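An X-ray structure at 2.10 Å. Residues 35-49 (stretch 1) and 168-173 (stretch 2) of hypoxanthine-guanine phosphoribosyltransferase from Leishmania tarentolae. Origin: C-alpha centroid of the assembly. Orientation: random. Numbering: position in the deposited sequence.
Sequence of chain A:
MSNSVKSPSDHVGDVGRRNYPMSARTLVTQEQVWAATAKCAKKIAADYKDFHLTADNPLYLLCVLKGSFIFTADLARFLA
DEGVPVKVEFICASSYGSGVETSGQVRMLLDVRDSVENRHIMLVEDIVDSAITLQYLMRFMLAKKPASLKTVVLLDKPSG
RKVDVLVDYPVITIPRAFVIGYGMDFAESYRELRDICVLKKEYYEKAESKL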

# COMPACT_ATOMS: atom_id res chain seq x y z
N ALA A 35 -14.31 -3.91 -10.14
CA ALA A 35 -14.90 -4.97 -10.93
C ALA A 35 -13.88 -5.69 -11.86
O ALA A 35 -13.91 -6.92 -11.92
CB ALA A 35 -16.13 -4.47 -11.76
N ALA A 36 -12.99 -4.96 -12.54
CA ALA A 36 -12.01 -5.61 -13.44
C ALA A 36 -10.96 -6.42 -12.59
O ALA A 36 -10.51 -7.51 -12.96
CB ALA A 36 -11.27 -4.55 -14.36
N THR A 37 -10.62 -5.89 -11.43
CA THR A 37 -9.62 -6.53 -10.61
C THR A 37 -10.17 -7.81 -9.98
O THR A 37 -9.43 -8.80 -9.88
CB THR A 37 -9.21 -5.59 -9.49
OG1 THR A 37 -8.61 -4.43 -10.07
CG2 THR A 37 -8.08 -6.24 -8.69
N ALA A 38 -11.42 -7.79 -9.53
CA ALA A 38 -12.11 -9.01 -9.05
C ALA A 38 -12.13 -10.15 -10.07
O ALA A 38 -11.89 -11.33 -9.72
CB ALA A 38 -13.58 -8.67 -8.59
N LYS A 39 -12.44 -9.81 -11.33
CA LYS A 39 -12.45 -10.78 -12.45
C LYS A 39 -11.04 -11.30 -12.68
O LYS A 39 -10.84 -12.51 -12.87
CB LYS A 39 -13.02 -10.18 -13.75
CG LYS A 39 -14.59 -9.94 -13.63
CD LYS A 39 -15.13 -9.43 -14.98
CE LYS A 39 -16.63 -9.68 -15.07
NZ LYS A 39 -17.22 -9.48 -16.43
N CYS A 40 -10.05 -10.40 -12.62
CA CYS A 40 -8.67 -10.82 -12.91
C CYS A 40 -8.22 -11.76 -11.76
O CYS A 40 -7.59 -12.78 -11.99
CB CYS A 40 -7.75 -9.60 -13.06
SG CYS A 40 -5.97 -9.99 -13.06
N ALA A 41 -8.57 -11.41 -10.53
CA ALA A 41 -8.27 -12.29 -9.38
C ALA A 41 -8.89 -13.72 -9.57
O ALA A 41 -8.25 -14.73 -9.22
CB ALA A 41 -8.79 -11.67 -8.11
N LYS A 42 -10.11 -13.82 -10.12
CA LYS A 42 -10.67 -15.14 -10.38
C LYS A 42 -9.85 -15.90 -11.44
O LYS A 42 -9.70 -17.14 -11.38
CB LYS A 42 -12.15 -15.07 -10.82
CG LYS A 42 -13.09 -14.44 -9.81
CD LYS A 42 -14.56 -14.38 -10.34
CE LYS A 42 -15.40 -13.60 -9.31
NZ LYS A 42 -15.63 -14.35 -8.02
N LYS A 43 -9.36 -15.17 -12.44
CA LYS A 43 -8.48 -15.77 -13.46
C LYS A 43 -7.18 -16.32 -12.80
O LYS A 43 -6.83 -17.48 -12.99
CB LYS A 43 -8.11 -14.73 -14.52
CG LYS A 43 -9.03 -14.51 -15.67
CD LYS A 43 -8.34 -13.57 -16.70
CE LYS A 43 -9.33 -13.02 -17.78
NZ LYS A 43 -9.05 -11.58 -18.23
N ILE A 44 -6.49 -15.48 -12.04
CA ILE A 44 -5.25 -15.87 -11.32
C ILE A 44 -5.44 -17.16 -10.53
O ILE A 44 -4.63 -18.09 -10.62
CB ILE A 44 -4.72 -14.69 -10.41
CG1 ILE A 44 -4.17 -13.55 -11.31
CG2 ILE A 44 -3.62 -15.17 -9.44
CD1 ILE A 44 -3.63 -12.24 -10.50
N ALA A 45 -6.53 -17.22 -9.78
CA ALA A 45 -6.85 -18.35 -8.94
C ALA A 45 -6.97 -19.58 -9.82
O ALA A 45 -6.48 -20.65 -9.47
CB ALA A 45 -8.16 -18.12 -8.19
N ALA A 46 -7.58 -19.41 -10.99
CA ALA A 46 -7.87 -20.58 -11.82
C ALA A 46 -6.55 -21.02 -12.43
O ALA A 46 -6.28 -22.22 -12.51
CB ALA A 46 -8.92 -20.25 -12.96
N ASP A 47 -5.72 -20.04 -12.80
CA ASP A 47 -4.46 -20.33 -13.43
C ASP A 47 -3.50 -20.95 -12.42
O ASP A 47 -2.58 -21.65 -12.81
CB ASP A 47 -3.85 -19.07 -14.03
CG ASP A 47 -4.58 -18.57 -15.26
OD1 ASP A 47 -5.33 -19.35 -15.92
OD2 ASP A 47 -4.41 -17.39 -15.66
N TYR A 48 -3.71 -20.74 -11.14
CA TYR A 48 -2.74 -21.26 -10.17
C TYR A 48 -3.22 -22.50 -9.40
O TYR A 48 -2.50 -23.03 -8.54
CB TYR A 48 -2.34 -20.16 -9.15
CG TYR A 48 -1.30 -19.17 -9.66
CD1 TYR A 48 0.06 -19.33 -9.36
CD2 TYR A 48 -1.68 -18.09 -10.45
CE1 TYR A 48 1.03 -18.42 -9.83
CE2 TYR A 48 -0.72 -17.17 -10.93
CZ TYR A 48 0.62 -17.35 -10.61
OH TYR A 48 1.55 -16.46 -11.09
N LYS A 49 -4.46 -22.91 -9.66
CA LYS A 49 -5.07 -24.07 -8.96
C LYS A 49 -4.19 -25.33 -8.95
O LYS A 49 -4.08 -26.01 -7.92
CB LYS A 49 -6.48 -24.40 -9.50
CG LYS A 49 -7.45 -24.95 -8.41
CD LYS A 49 -8.76 -25.50 -9.03
N ASP A 168 1.42 -10.85 -18.26
CA ASP A 168 0.50 -12.00 -18.17
C ASP A 168 -0.91 -11.53 -17.85
O ASP A 168 -1.87 -12.07 -18.41
CB ASP A 168 0.95 -12.98 -17.10
CG ASP A 168 2.38 -13.35 -17.27
OD1 ASP A 168 2.65 -14.19 -18.16
OD2 ASP A 168 3.30 -12.83 -16.63
N TYR A 169 -1.03 -10.52 -16.96
CA TYR A 169 -2.39 -10.06 -16.57
C TYR A 169 -2.56 -8.54 -16.71
O TYR A 169 -2.51 -7.81 -15.73
CB TYR A 169 -2.73 -10.53 -15.15
CG TYR A 169 -2.64 -12.04 -14.96
CD1 TYR A 169 -3.74 -12.88 -15.24
CD2 TYR A 169 -1.48 -12.61 -14.43
CE1 TYR A 169 -3.64 -14.24 -15.08
CE2 TYR A 169 -1.38 -13.97 -14.24
CZ TYR A 169 -2.45 -14.78 -14.55
OH TYR A 169 -2.35 -16.13 -14.33
N PRO A 170 -2.83 -8.05 -17.91
CA PRO A 170 -3.02 -6.62 -18.08
C PRO A 170 -4.52 -6.39 -17.83
O PRO A 170 -5.36 -6.77 -18.68
CB PRO A 170 -2.70 -6.40 -19.55
CG PRO A 170 -3.00 -7.75 -20.26
CD PRO A 170 -3.07 -8.80 -19.16
N VAL A 171 -4.85 -5.74 -16.73
CA VAL A 171 -6.26 -5.68 -16.31
C VAL A 171 -7.04 -4.78 -17.23
O VAL A 171 -8.11 -5.14 -17.71
CB VAL A 171 -6.35 -5.18 -14.85
CG1 VAL A 171 -7.80 -5.18 -14.41
CG2 VAL A 171 -5.57 -6.11 -13.93
N ILE A 172 -6.50 -3.60 -17.48
CA ILE A 172 -7.18 -2.67 -18.39
C ILE A 172 -6.18 -2.15 -19.41
O ILE A 172 -5.08 -1.77 -19.02
CB ILE A 172 -7.73 -1.47 -17.60
CG1 ILE A 172 -8.55 -1.97 -16.39
CG2 ILE A 172 -8.54 -0.55 -18.53
CD1 ILE A 172 -9.07 -0.82 -15.49
N THR A 173 -6.57 -2.14 -20.69
CA THR A 173 -5.67 -1.66 -21.76
C THR A 173 -6.16 -0.29 -22.19
O THR A 173 -7.33 -0.14 -22.46
CB THR A 173 -5.71 -2.66 -22.94
OG1 THR A 173 -5.10 -3.88 -22.50
CG2 THR A 173 -4.80 -2.20 -24.16

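A helix laid against a strand commonly seals the contact with small apolar residues where the backbones come close and spends its polar groups at the margin. The pairing of the helix in stretch 1 with strand 169-173 in this phosphoribosyltransferase is a compact example. The two run nearly antiparallel, at 158°, their axes approaching to 8.4 Å, and together they bury 370 Å².

Apolar packing does most of the work. Ala36 and Val171 mark the closest register, with CA atoms 6.4 Å apart; Ala36 points its CB toward the strand and places it 3.5 Å from Val171 CG1. A methyl group suits so short a backbone separation, while the branched valine offers a second methyl, CG2, which lies 4.0 Å from Cys40 SG. One turn along from Ala36, Cys40 adopts the t rotamer, and its SG also reaches Tyr169 CB at 3.9 Å, so that it bridges two strand residues whose side chains both point toward the helix. Pro170, between them, points away.

The aromatic contacts centre on Tyr169, which gives up 125 Å² to the helix, more than any other residue here. Ile44 CG1 sits 3.8 Å from the centroid of the Tyr169 ring and only 9° off its normal, a CH-pi contact squarely over one face. Cys40 SG approaches the same ring obliquely, 5.1 Å from its centroid.

A single hydrogen bond crosses the interface: Tyr169 OH donates to Asp47 OD2 at 2.8 Å. Asp47 OD2 lies at the ring's edge, near its plane, while Ile44 CG1 lies over a face. Tyrosine thus serves both chemistries, its ring buried against isoleucine and its hydroxyl satisfied by an exposed aspartate. Tyr48 CE2, 3.9 Å from Tyr169 OH, adds an apolar neighbour to that hydroxyl.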